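Local coordinates for phenazine-1-carboxylate N-methyltransferase (Pseudomonas aeruginosa, PDB 2IP2), which transfers a methyl group from S-adenosyl-L-methionine to phenazine-1-carboxylate, giving 5-methylphenazine-1-carboxylate on the way to the virulence pigment pyocyanin, at residues I275-P280 with H299-E304; R167-V172 with G234-L239; E115-G120 with H290-C295. All coordinates share one frame; numbering follows the deposited sequence.

Interaction 1: residues I275-P280 with H299-E304; sequences ISASEP and HRTTEE
A capping box opens helix 302-311, and the loop after strand 267-272 is pinned to it by a single backbone bridge between Ile275 and Thr301. His299 comes first. Its CG lies anti to the carbonyl carbon, and its CB rests against CG1 of Ile275 at 4.0 Å, the two side chains crossing at about a right angle. The His299 side chain is about 7 Å from that of Arg241, a predicted S-adenosyl-L-methionine-binding residue. Ile275 also packs on Val285 of helix 282-295 and on Arg63 of the second subunit. Arg300 contributes its backbone: Ile275 N donates to Arg300 O over 3.0 Å, in the carbonyl plane. Its guanidinium bonds the carbonyls of Ile243 and Leu246, NH1 to the first and NH2 to the second.

Thr301 is the N-cap. Its OG1 takes the crowded place between backbone N and carbonyl carbon (chi1 60°) and accepts from Glu304 N at 3.0 Å. This leaves CG2 anti to the carbonyl carbon, where it meets CB of Ala277 at 3.7 Å. Thr302 N donates to Ile275 O over 3.1 Å, from well above the carbonyl plane. The same oxygen also receives a CA-H contact from Thr301. Thr302 OG1 bonds Thr274 OG1, and one water joins it to Ser276 OG. At Glu303 a second water accepts from the backbone N and from Ala277 N. Glu304 completes the box: its side chain reaches back, and OE1 accepts from Thr301 N at 3.0 Å, met from above the carboxylate plane.

Interaction 2: residues R167-V172 with G234-L239; sequences RGRSFV and GDIYLL
Ser170 OG sits in the crowded position between its backbone N and carbonyl carbon (chi1 66°), and Asp235 CG lies anti to its carbonyl carbon (chi1 -59°). These torsions set up a reciprocal grip at the start of two parallel strands. Ser170 N donates to the anti lone pair of Asp235 OD2 at 3.0 Å. Asp235 N donates to Ser170 OG at 3.3 Å. A water also donates to OD2 and to Gly168 O.

The strand pairing follows. Ile236 N donates to Ser170 O, Val172 N to Ile236 O at 2.8 Å, and Leu238 N to Val172 O at 2.9 Å, all nearly along the C=O axes.

On one face CB of Val172 lies over the Tyr237 ring, 4.2 Å from its centroid, a CH-pi contact. Tyr237 OH accepts from Gly234 N and also bonds Pro231 O, so two bonds hold the hydroxyl end of the ring. On the other face CD1 of Phe171 meets CD1 of Leu238 at 3.6 Å, beside the CB-CB contact of Phe171 and Ile236.

These are central strands of the Rossmann-like sheet. Strand 193-198 flanks 170-174 and strand 267-272 flanks 236-240. Helix 180-188 packs on Phe171 and Leu238, and helix 248-261 on Tyr237.

Interaction 3: residues E115-G120 with H290-C295; sequences EALLSG and HLFMAC
Apolar packing carries most of this crossing of two helices. The axes of segments 115-119 and 290-295 run 91° apart, 10.5 Å at the closest, so side chains bridge the gap. Met293 has CG anti to the backbone N and then bends at chi2 and chi3. The bend brings SD against CB of Ala116 at 3.7 Å. CE of Met293 reaches CD1 of Leu117 at 4.1 Å, the two side chains crossing at about a right angle. Phe292 also has CG anti to its backbone N (chi1 166°), which sends the ring across to helix 113-119. Its CE2 meets CD2 of Leu117 at 3.8 Å, in an oblique approach, and lies 4.0 Å from CB of Ala116.

Polar backbone atoms meet the rim of the same ring. Ala116 O lies 3.3 Å from CZ of Phe292, and Gly120 O lies 3.5 Å from CE1, both at the edge and near the ring plane. The weakly positive C-H edge of the ring probably favours these carbonyl oxygens. No hydrogen bond joins the two segments.

Hydrogen bonds within the first segment shape that end. Gly120 N donates to Ala116 O, and Ser119 OG donates to Glu115 O at 2.8 Å from above the carbonyl plane. Gly120 leaves the helix with positive phi.

The second subunit adds Arg60 against Phe292 and Val27 against Leu117, and its Ser53 and Arg57 bond Leu117 O. The arrangement is a near-perpendicular helix packing at the dimer interface, in keeping with the intertwined homodimers of this O-methyltransferase family.

In the fold
All three contacts fall within the O-methyltransferase domain range. Interaction 2 joins two neighbouring parallel strands in the core of the seven-stranded sheet and touches no other chain of the assembly, whereas interactions 1 and 3 lie where the second subunit packs. The centres of interactions 1 and 3 are about 20 Å apart, and they touch where His299 packs on Leu291. Helix 282-295 carries one side of interaction 3 and runs between the two segments of interaction 1. The centre of interaction 2 is about 27 Å from that of interaction 1 and 36 Å from that of interaction 3, across the chain's centre. Along the chain, segment 115-120 comes first, then interaction 2, then interaction 1.

Interaction 1: residues I275-P280 with H299-E304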
loop_
_atom_site.group_PDB
_atom_site.type_symbol
_atom_site.label_atom_id
_atom_site.label_comp_id
_atom_site.label_asym_id
_atom_site.label_seq_id
_atom_site.Cartn_x
_atom_site.Cartn_y
_atom_site.Cartn_z
ATOM N N ILE A 275 -19.798 -8.282 -5.917
ATOM C CA ILE A 275 -19.677 -6.851 -6.053
ATOM C C ILE A 275 -21.103 -6.252 -6.133
ATOM O O ILE A 275 -21.902 -6.670 -6.966
ATOM C CB ILE A 275 -18.854 -6.494 -7.347
ATOM C CG1 ILE A 275 -17.547 -7.279 -7.471
ATOM C CG2 ILE A 275 -18.621 -5.028 -7.466
ATOM C CD1 ILE A 275 -16.506 -7.003 -6.378
ATOM N N SER A 276 -21.441 -5.340 -5.220
ATOM C CA SER A 276 -22.643 -4.525 -5.354
ATOM C C SER A 276 -22.501 -3.697 -6.643
ATOM O O SER A 276 -21.638 -2.824 -6.731
ATOM C CB SER A 276 -22.818 -3.651 -4.119
ATOM O OG SER A 276 -22.815 -4.441 -2.930
ATOM N N ALA A 277 -23.323 -4.008 -7.644
ATOM C CA ALA A 277 -23.312 -3.318 -8.951
ATOM C C ALA A 277 -23.505 -1.787 -8.901
ATOM O O ALA A 277 -22.934 -1.085 -9.715
ATOM C CB ALA A 277 -24.328 -3.944 -9.889
ATOM N N SER A 278 -24.287 -1.278 -7.950
ATOM C CA SER A 278 -24.478 0.162 -7.846
ATOM C C SER A 278 -23.301 0.814 -7.135
ATOM O O SER A 278 -22.411 1.324 -7.812
ATOM C CB SER A 278 -25.834 0.556 -7.224
ATOM O OG SER A 278 -26.101 -0.172 -6.031
ATOM N N GLU A 279 -23.279 0.806 -5.804
ATOM C CA GLU A 279 -22.189 1.501 -5.090
ATOM C C GLU A 279 -21.239 0.518 -4.394
ATOM O O GLU A 279 -21.285 0.344 -3.181
ATOM C CB GLU A 279 -22.738 2.517 -4.080
ATOM C CG GLU A 279 -23.182 3.860 -4.680
ATOM C CD GLU A 279 -22.017 4.774 -5.094
ATOM O OE1 GLU A 279 -20.895 4.661 -4.502
ATOM O OE2 GLU A 279 -22.252 5.627 -6.011
ATOM N N PRO A 280 -20.317 -0.081 -5.150
ATOM C CA PRO A 280 -19.546 -1.152 -4.523
ATOM C C PRO A 280 -18.604 -0.651 -3.418
ATOM O O PRO A 280 -18.058 0.487 -3.506
ATOM C CB PRO A 280 -18.707 -1.694 -5.685
ATOM C CG PRO A 280 -18.503 -0.511 -6.598
ATOM C CD PRO A 280 -19.838 0.235 -6.509
ATOM N N HIS A 299 -15.174 -11.740 -9.851
ATOM C CA HIS A 299 -16.366 -11.839 -9.012
ATOM C C HIS A 299 -17.630 -11.475 -9.818
ATOM O O HIS A 299 -17.579 -10.699 -10.784
ATOM C CB HIS A 299 -16.204 -10.999 -7.726
ATOM C CG HIS A 299 -15.105 -11.478 -6.810
ATOM N ND1 HIS A 299 -15.123 -12.713 -6.202
ATOM C CD2 HIS A 299 -13.981 -10.870 -6.365
ATOM C CE1 HIS A 299 -14.049 -12.862 -5.449
ATOM N NE2 HIS A 299 -13.344 -11.750 -5.517
ATOM N N ARG A 300 -18.768 -12.086 -9.465
ATOM C CA ARG A 300 -20.055 -11.668 -10.002
ATOM C C ARG A 300 -20.651 -10.536 -9.193
ATOM O O ARG A 300 -20.333 -10.339 -8.037
ATOM C CB ARG A 300 -21.028 -12.837 -9.965
ATOM C CG ARG A 300 -20.862 -13.866 -11.111
ATOM C CD ARG A 300 -22.053 -14.794 -11.103
ATOM N NE ARG A 300 -22.115 -15.671 -12.272
ATOM C CZ ARG A 300 -21.503 -16.850 -12.339
ATOM N NH1 ARG A 300 -20.753 -17.273 -11.314
ATOM N NH2 ARG A 300 -21.632 -17.608 -13.422
ATOM N N THR A 301 -21.574 -9.792 -9.780
ATOM C CA THR A 301 -22.326 -8.872 -8.964
ATOM C C THR A 301 -23.311 -9.713 -8.160
ATOM O O THR A 301 -23.680 -10.856 -8.543
ATOM C CB THR A 301 -23.134 -7.843 -9.793
ATOM O OG1 THR A 301 -24.054 -8.542 -10.636
ATOM C CG2 THR A 301 -22.203 -6.907 -10.618
ATOM N N THR A 302 -23.723 -9.153 -7.051
ATOM C CA THR A 302 -24.734 -9.770 -6.188
ATOM C C THR A 302 -25.990 -10.059 -7.000
ATOM O O THR A 302 -26.561 -11.161 -6.909
ATOM C CB THR A 302 -25.096 -8.823 -5.033
ATOM O OG1 THR A 302 -23.901 -8.484 -4.302
ATOM C CG2 THR A 302 -26.125 -9.483 -4.096
ATOM N N GLU A 303 -26.419 -9.047 -7.771
ATOM C CA GLU A 303 -27.563 -9.193 -8.691
ATOM C C GLU A 303 -27.408 -10.402 -9.619
ATOM O O GLU A 303 -28.346 -11.176 -9.780
ATOM C CB GLU A 303 -27.789 -7.906 -9.509
ATOM C CG GLU A 303 -28.990 -8.010 -10.484
ATOM C CD GLU A 303 -29.651 -6.638 -10.844
ATOM O OE1 GLU A 303 -28.897 -5.645 -11.066
ATOM O OE2 GLU A 303 -30.924 -6.573 -10.914
ATOM N N GLU A 304 -26.251 -10.540 -10.264
ATOM C CA GLU A 304 -25.990 -11.681 -11.134
ATOM C C GLU A 304 -26.163 -12.982 -10.342
ATOM O O GLU A 304 -26.673 -13.962 -10.888
ATOM C CB GLU A 304 -24.597 -11.608 -11.770
ATOM C CG GLU A 304 -24.393 -10.454 -12.804
ATOM C CD GLU A 304 -22.929 -10.289 -13.355
ATOM O OE1 GLU A 304 -21.916 -10.481 -12.630
ATOM O OE2 GLU A 304 -22.780 -9.932 -14.548
HETATM O O HOH W 1 -24.885 -6.329 -2.855
HETATM O O HOH W 2 -25.721 -5.892 -7.805
#

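Interaction 2: residues R167-V172 with G234-L239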
loop_
_atom_site.group_PDB
_atom_site.type_symbol
_atom_site.label_atom_id
_atom_site.label_comp_id
_atom_site.label_asym_id
_atom_site.label_seq_id
_atom_site.Cartn_x
_atom_site.Cartn_y
_atom_site.Cartn_z
ATOM N N ARG A 167 -27.974 -27.467 14.211
ATOM C CA ARG A 167 -28.364 -28.448 15.237
ATOM C C ARG A 167 -29.366 -29.429 14.628
ATOM O O ARG A 167 -30.406 -29.038 14.055
ATOM C CB ARG A 167 -28.968 -27.797 16.496
ATOM C CG ARG A 167 -27.962 -27.213 17.474
ATOM C CD ARG A 167 -28.612 -26.364 18.577
ATOM N NE ARG A 167 -29.536 -25.394 17.973
ATOM C CZ ARG A 167 -30.584 -24.838 18.579
ATOM N NH1 ARG A 167 -30.872 -25.136 19.849
ATOM N NH2 ARG A 167 -31.343 -23.978 17.903
ATOM N N GLY A 168 -29.002 -30.700 14.700
ATOM C CA GLY A 168 -29.887 -31.765 14.258
ATOM C C GLY A 168 -29.798 -31.966 12.772
ATOM O O GLY A 168 -30.213 -33.006 12.294
ATOM N N ARG A 169 -29.235 -30.997 12.042
ATOM C CA ARG A 169 -29.349 -30.999 10.588
ATOM C C ARG A 169 -28.171 -31.638 9.841
ATOM O O ARG A 169 -27.113 -31.884 10.410
ATOM C CB ARG A 169 -29.706 -29.602 10.046
ATOM C CG ARG A 169 -31.090 -29.081 10.528
ATOM C CD ARG A 169 -31.179 -27.562 10.390
ATOM N NE ARG A 169 -32.372 -26.960 11.010
ATOM C CZ ARG A 169 -32.542 -26.751 12.325
ATOM N NH1 ARG A 169 -31.611 -27.096 13.215
ATOM N NH2 ARG A 169 -33.666 -26.203 12.762
ATOM N N SER A 170 -28.383 -31.925 8.567
ATOM C CA SER A 170 -27.330 -32.502 7.730
ATOM C C SER A 170 -26.881 -31.450 6.678
ATOM O O SER A 170 -27.691 -30.707 6.136
ATOM C CB SER A 170 -27.832 -33.796 7.046
ATOM O OG SER A 170 -28.878 -33.567 6.108
ATOM N N PHE A 171 -25.601 -31.403 6.370
ATOM C CA PHE A 171 -25.210 -30.524 5.292
ATOM C C PHE A 171 -24.353 -31.240 4.262
ATOM O O PHE A 171 -23.827 -32.322 4.551
ATOM C CB PHE A 171 -24.492 -29.297 5.856
ATOM C CG PHE A 171 -23.204 -29.617 6.551
ATOM C CD1 PHE A 171 -22.006 -29.691 5.818
ATOM C CD2 PHE A 171 -23.181 -29.887 7.929
ATOM C CE1 PHE A 171 -20.817 -29.978 6.412
ATOM C CE2 PHE A 171 -21.970 -30.162 8.572
ATOM C CZ PHE A 171 -20.779 -30.218 7.817
ATOM N N VAL A 172 -24.210 -30.625 3.077
ATOM C CA VAL A 172 -23.329 -31.146 1.999
ATOM C C VAL A 172 -22.443 -29.995 1.558
ATOM O O VAL A 172 -22.945 -28.954 1.114
ATOM C CB VAL A 172 -24.144 -31.754 0.789
ATOM C CG1 VAL A 172 -23.237 -32.223 -0.371
ATOM C CG2 VAL A 172 -25.044 -32.902 1.238
ATOM N N GLY A 234 -29.832 -33.607 1.872
ATOM C CA GLY A 234 -29.183 -32.640 2.744
ATOM C C GLY A 234 -30.196 -31.577 3.102
ATOM O O GLY A 234 -31.006 -31.208 2.273
ATOM N N ASP A 235 -30.147 -31.096 4.334
ATOM C CA ASP A 235 -30.891 -29.895 4.752
ATOM C C ASP A 235 -30.231 -28.605 4.249
ATOM O O ASP A 235 -30.923 -27.644 3.864
ATOM C CB ASP A 235 -31.048 -29.845 6.277
ATOM C CG ASP A 235 -31.796 -31.075 6.822
ATOM O OD1 ASP A 235 -32.884 -31.391 6.270
ATOM O OD2 ASP A 235 -31.270 -31.698 7.754
ATOM N N ILE A 236 -28.895 -28.587 4.271
ATOM C CA ILE A 236 -28.159 -27.371 3.870
ATOM C C ILE A 236 -27.063 -27.766 2.842
ATOM O O ILE A 236 -26.214 -28.631 3.145
ATOM C CB ILE A 236 -27.527 -26.680 5.101
ATOM C CG1 ILE A 236 -28.614 -26.223 6.078
ATOM C CG2 ILE A 236 -26.680 -25.470 4.634
ATOM C CD1 ILE A 236 -28.139 -25.965 7.498
ATOM N N TYR A 237 -27.097 -27.147 1.662
ATOM C CA TYR A 237 -26.094 -27.353 0.577
ATOM C C TYR A 237 -25.244 -26.086 0.498
ATOM O O TYR A 237 -25.728 -25.038 0.094
ATOM C CB TYR A 237 -26.769 -27.603 -0.775
ATOM C CG TYR A 237 -27.290 -29.039 -0.797
ATOM C CD1 TYR A 237 -28.403 -29.408 -0.021
ATOM C CD2 TYR A 237 -26.639 -30.015 -1.566
ATOM C CE1 TYR A 237 -28.834 -30.756 -0.023
ATOM C CE2 TYR A 237 -27.078 -31.341 -1.574
ATOM C CZ TYR A 237 -28.174 -31.695 -0.795
ATOM O OH TYR A 237 -28.582 -33.032 -0.776
ATOM N N LEU A 238 -23.979 -26.233 0.873
ATOM C CA LEU A 238 -23.026 -25.100 0.959
ATOM C C LEU A 238 -22.253 -25.087 -0.332
ATOM O O LEU A 238 -21.645 -26.107 -0.702
ATOM C CB LEU A 238 -22.082 -25.399 2.110
ATOM C CG LEU A 238 -22.749 -25.570 3.466
ATOM C CD1 LEU A 238 -21.811 -26.393 4.361
ATOM C CD2 LEU A 238 -23.253 -24.255 4.049
ATOM N N LEU A 239 -22.276 -23.936 -1.020
ATOM C CA LEU A 239 -21.594 -23.684 -2.275
ATOM C C LEU A 239 -20.595 -22.545 -2.006
ATOM O O LEU A 239 -20.938 -21.386 -2.166
ATOM C CB LEU A 239 -22.624 -23.239 -3.370
ATOM C CG LEU A 239 -23.285 -24.363 -4.189
ATOM C CD1 LEU A 239 -23.845 -25.480 -3.295
ATOM C CD2 LEU A 239 -24.384 -23.814 -5.154
HETATM O O HOH W 3 -31.945 -32.744 10.030
#

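Interaction 3: residues E115-G120 with H290-C295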
loop_
_atom_site.group_PDB
_atom_site.type_symbol
_atom_site.label_atom_id
_atom_site.label_comp_id
_atom_site.label_asym_id
_atom_site.label_seq_id
_atom_site.Cartn_x
_atom_site.Cartn_y
_atom_site.Cartn_z
ATOM N N GLU A 115 1.652 -4.753 -17.411
ATOM C CA GLU A 115 1.711 -5.709 -18.511
ATOM C C GLU A 115 0.500 -6.692 -18.411
ATOM O O GLU A 115 -0.112 -7.095 -19.443
ATOM C CB GLU A 115 3.034 -6.479 -18.545
ATOM C CG GLU A 115 3.118 -7.544 -19.663
ATOM C CD GLU A 115 4.439 -8.311 -19.688
ATOM O OE1 GLU A 115 5.344 -7.987 -18.884
ATOM O OE2 GLU A 115 4.588 -9.249 -20.515
ATOM N N ALA A 116 0.131 -7.033 -17.176
ATOM C CA ALA A 116 -0.967 -7.957 -16.864
ATOM C C ALA A 116 -2.297 -7.372 -17.335
ATOM O O ALA A 116 -3.040 -8.032 -18.064
ATOM C CB ALA A 116 -0.987 -8.281 -15.346
ATOM N N LEU A 117 -2.610 -6.135 -16.943
ATOM C CA LEU A 117 -3.915 -5.579 -17.291
ATOM C C LEU A 117 -4.035 -5.264 -18.796
ATOM O O LEU A 117 -5.157 -5.238 -19.335
ATOM C CB LEU A 117 -4.207 -4.269 -16.489
ATOM C CG LEU A 117 -4.532 -4.635 -15.003
ATOM C CD1 LEU A 117 -4.167 -3.567 -13.944
ATOM C CD2 LEU A 117 -6.011 -5.180 -14.873
ATOM N N LEU A 118 -2.912 -4.986 -19.433
ATOM C CA LEU A 118 -2.888 -4.796 -20.905
ATOM C C LEU A 118 -3.094 -6.148 -21.619
ATOM O O LEU A 118 -4.055 -6.331 -22.386
ATOM C CB LEU A 118 -1.543 -4.199 -21.307
ATOM C CG LEU A 118 -1.230 -2.706 -21.023
ATOM C CD1 LEU A 118 0.054 -2.195 -21.662
ATOM C CD2 LEU A 118 -2.374 -1.787 -21.446
ATOM N N SER A 119 -2.226 -7.109 -21.332
ATOM C CA SER A 119 -2.189 -8.385 -22.089
ATOM C C SER A 119 -3.347 -9.349 -21.714
ATOM O O SER A 119 -3.773 -10.224 -22.495
ATOM C CB SER A 119 -0.832 -9.071 -21.872
ATOM O OG SER A 119 -0.757 -9.592 -20.541
ATOM N N GLY A 120 -3.816 -9.242 -20.481
ATOM C CA GLY A 120 -4.737 -10.242 -19.962
ATOM C C GLY A 120 -4.114 -11.455 -19.286
ATOM O O GLY A 120 -4.847 -12.282 -18.751
ATOM N N HIS A 290 -7.485 -8.003 -7.687
ATOM C CA HIS A 290 -6.521 -8.977 -7.194
ATOM C C HIS A 290 -6.803 -10.388 -7.740
ATOM O O HIS A 290 -5.862 -11.136 -8.114
ATOM C CB HIS A 290 -6.569 -9.018 -5.671
ATOM C CG HIS A 290 -5.714 -10.110 -5.090
ATOM N ND1 HIS A 290 -4.341 -10.163 -5.290
ATOM C CD2 HIS A 290 -6.032 -11.190 -4.331
ATOM C CE1 HIS A 290 -3.851 -11.210 -4.639
ATOM N NE2 HIS A 290 -4.854 -11.855 -4.057
ATOM N N LEU A 291 -8.086 -10.765 -7.811
ATOM C CA LEU A 291 -8.458 -12.090 -8.354
ATOM C C LEU A 291 -7.983 -12.278 -9.801
ATOM O O LEU A 291 -7.487 -13.358 -10.170
ATOM C CB LEU A 291 -9.979 -12.329 -8.204
ATOM C CG LEU A 291 -10.515 -13.736 -8.500
ATOM C CD1 LEU A 291 -9.639 -14.800 -7.839
ATOM C CD2 LEU A 291 -11.915 -13.869 -7.957
ATOM N N PHE A 292 -8.109 -11.222 -10.617
ATOM C CA PHE A 292 -7.526 -11.212 -11.919
ATOM C C PHE A 292 -5.989 -11.357 -11.834
ATOM O O PHE A 292 -5.384 -12.187 -12.535
ATOM C CB PHE A 292 -7.870 -9.920 -12.720
ATOM C CG PHE A 292 -6.982 -9.772 -13.924
ATOM C CD1 PHE A 292 -7.192 -10.591 -15.053
ATOM C CD2 PHE A 292 -5.836 -8.919 -13.877
ATOM C CE1 PHE A 292 -6.291 -10.534 -16.135
ATOM C CE2 PHE A 292 -4.956 -8.830 -14.938
ATOM C CZ PHE A 292 -5.174 -9.652 -16.092
ATOM N N MET A 293 -5.376 -10.540 -10.964
ATOM C CA MET A 293 -3.889 -10.454 -10.918
ATOM C C MET A 293 -3.327 -11.818 -10.515
ATOM O O MET A 293 -2.264 -12.215 -11.003
ATOM C CB MET A 293 -3.423 -9.368 -9.953
ATOM C CG MET A 293 -1.902 -8.928 -10.095
ATOM S SD MET A 293 -1.694 -8.248 -11.750
ATOM C CE MET A 293 -2.820 -6.830 -11.808
ATOM N N ALA A 294 -4.077 -12.558 -9.688
ATOM C CA ALA A 294 -3.586 -13.847 -9.188
ATOM C C ALA A 294 -3.839 -14.997 -10.183
ATOM O O ALA A 294 -2.968 -15.778 -10.454
ATOM C CB ALA A 294 -4.203 -14.181 -7.885
ATOM N N CYS A 295 -5.040 -15.061 -10.748
ATOM C CA CYS A 295 -5.395 -16.254 -11.509
ATOM C C CYS A 295 -6.487 -16.034 -12.555
ATOM O O CYS A 295 -7.181 -17.022 -12.941
ATOM C CB CYS A 295 -5.889 -17.309 -10.534
ATOM S SG CYS A 295 -7.410 -16.868 -9.683
#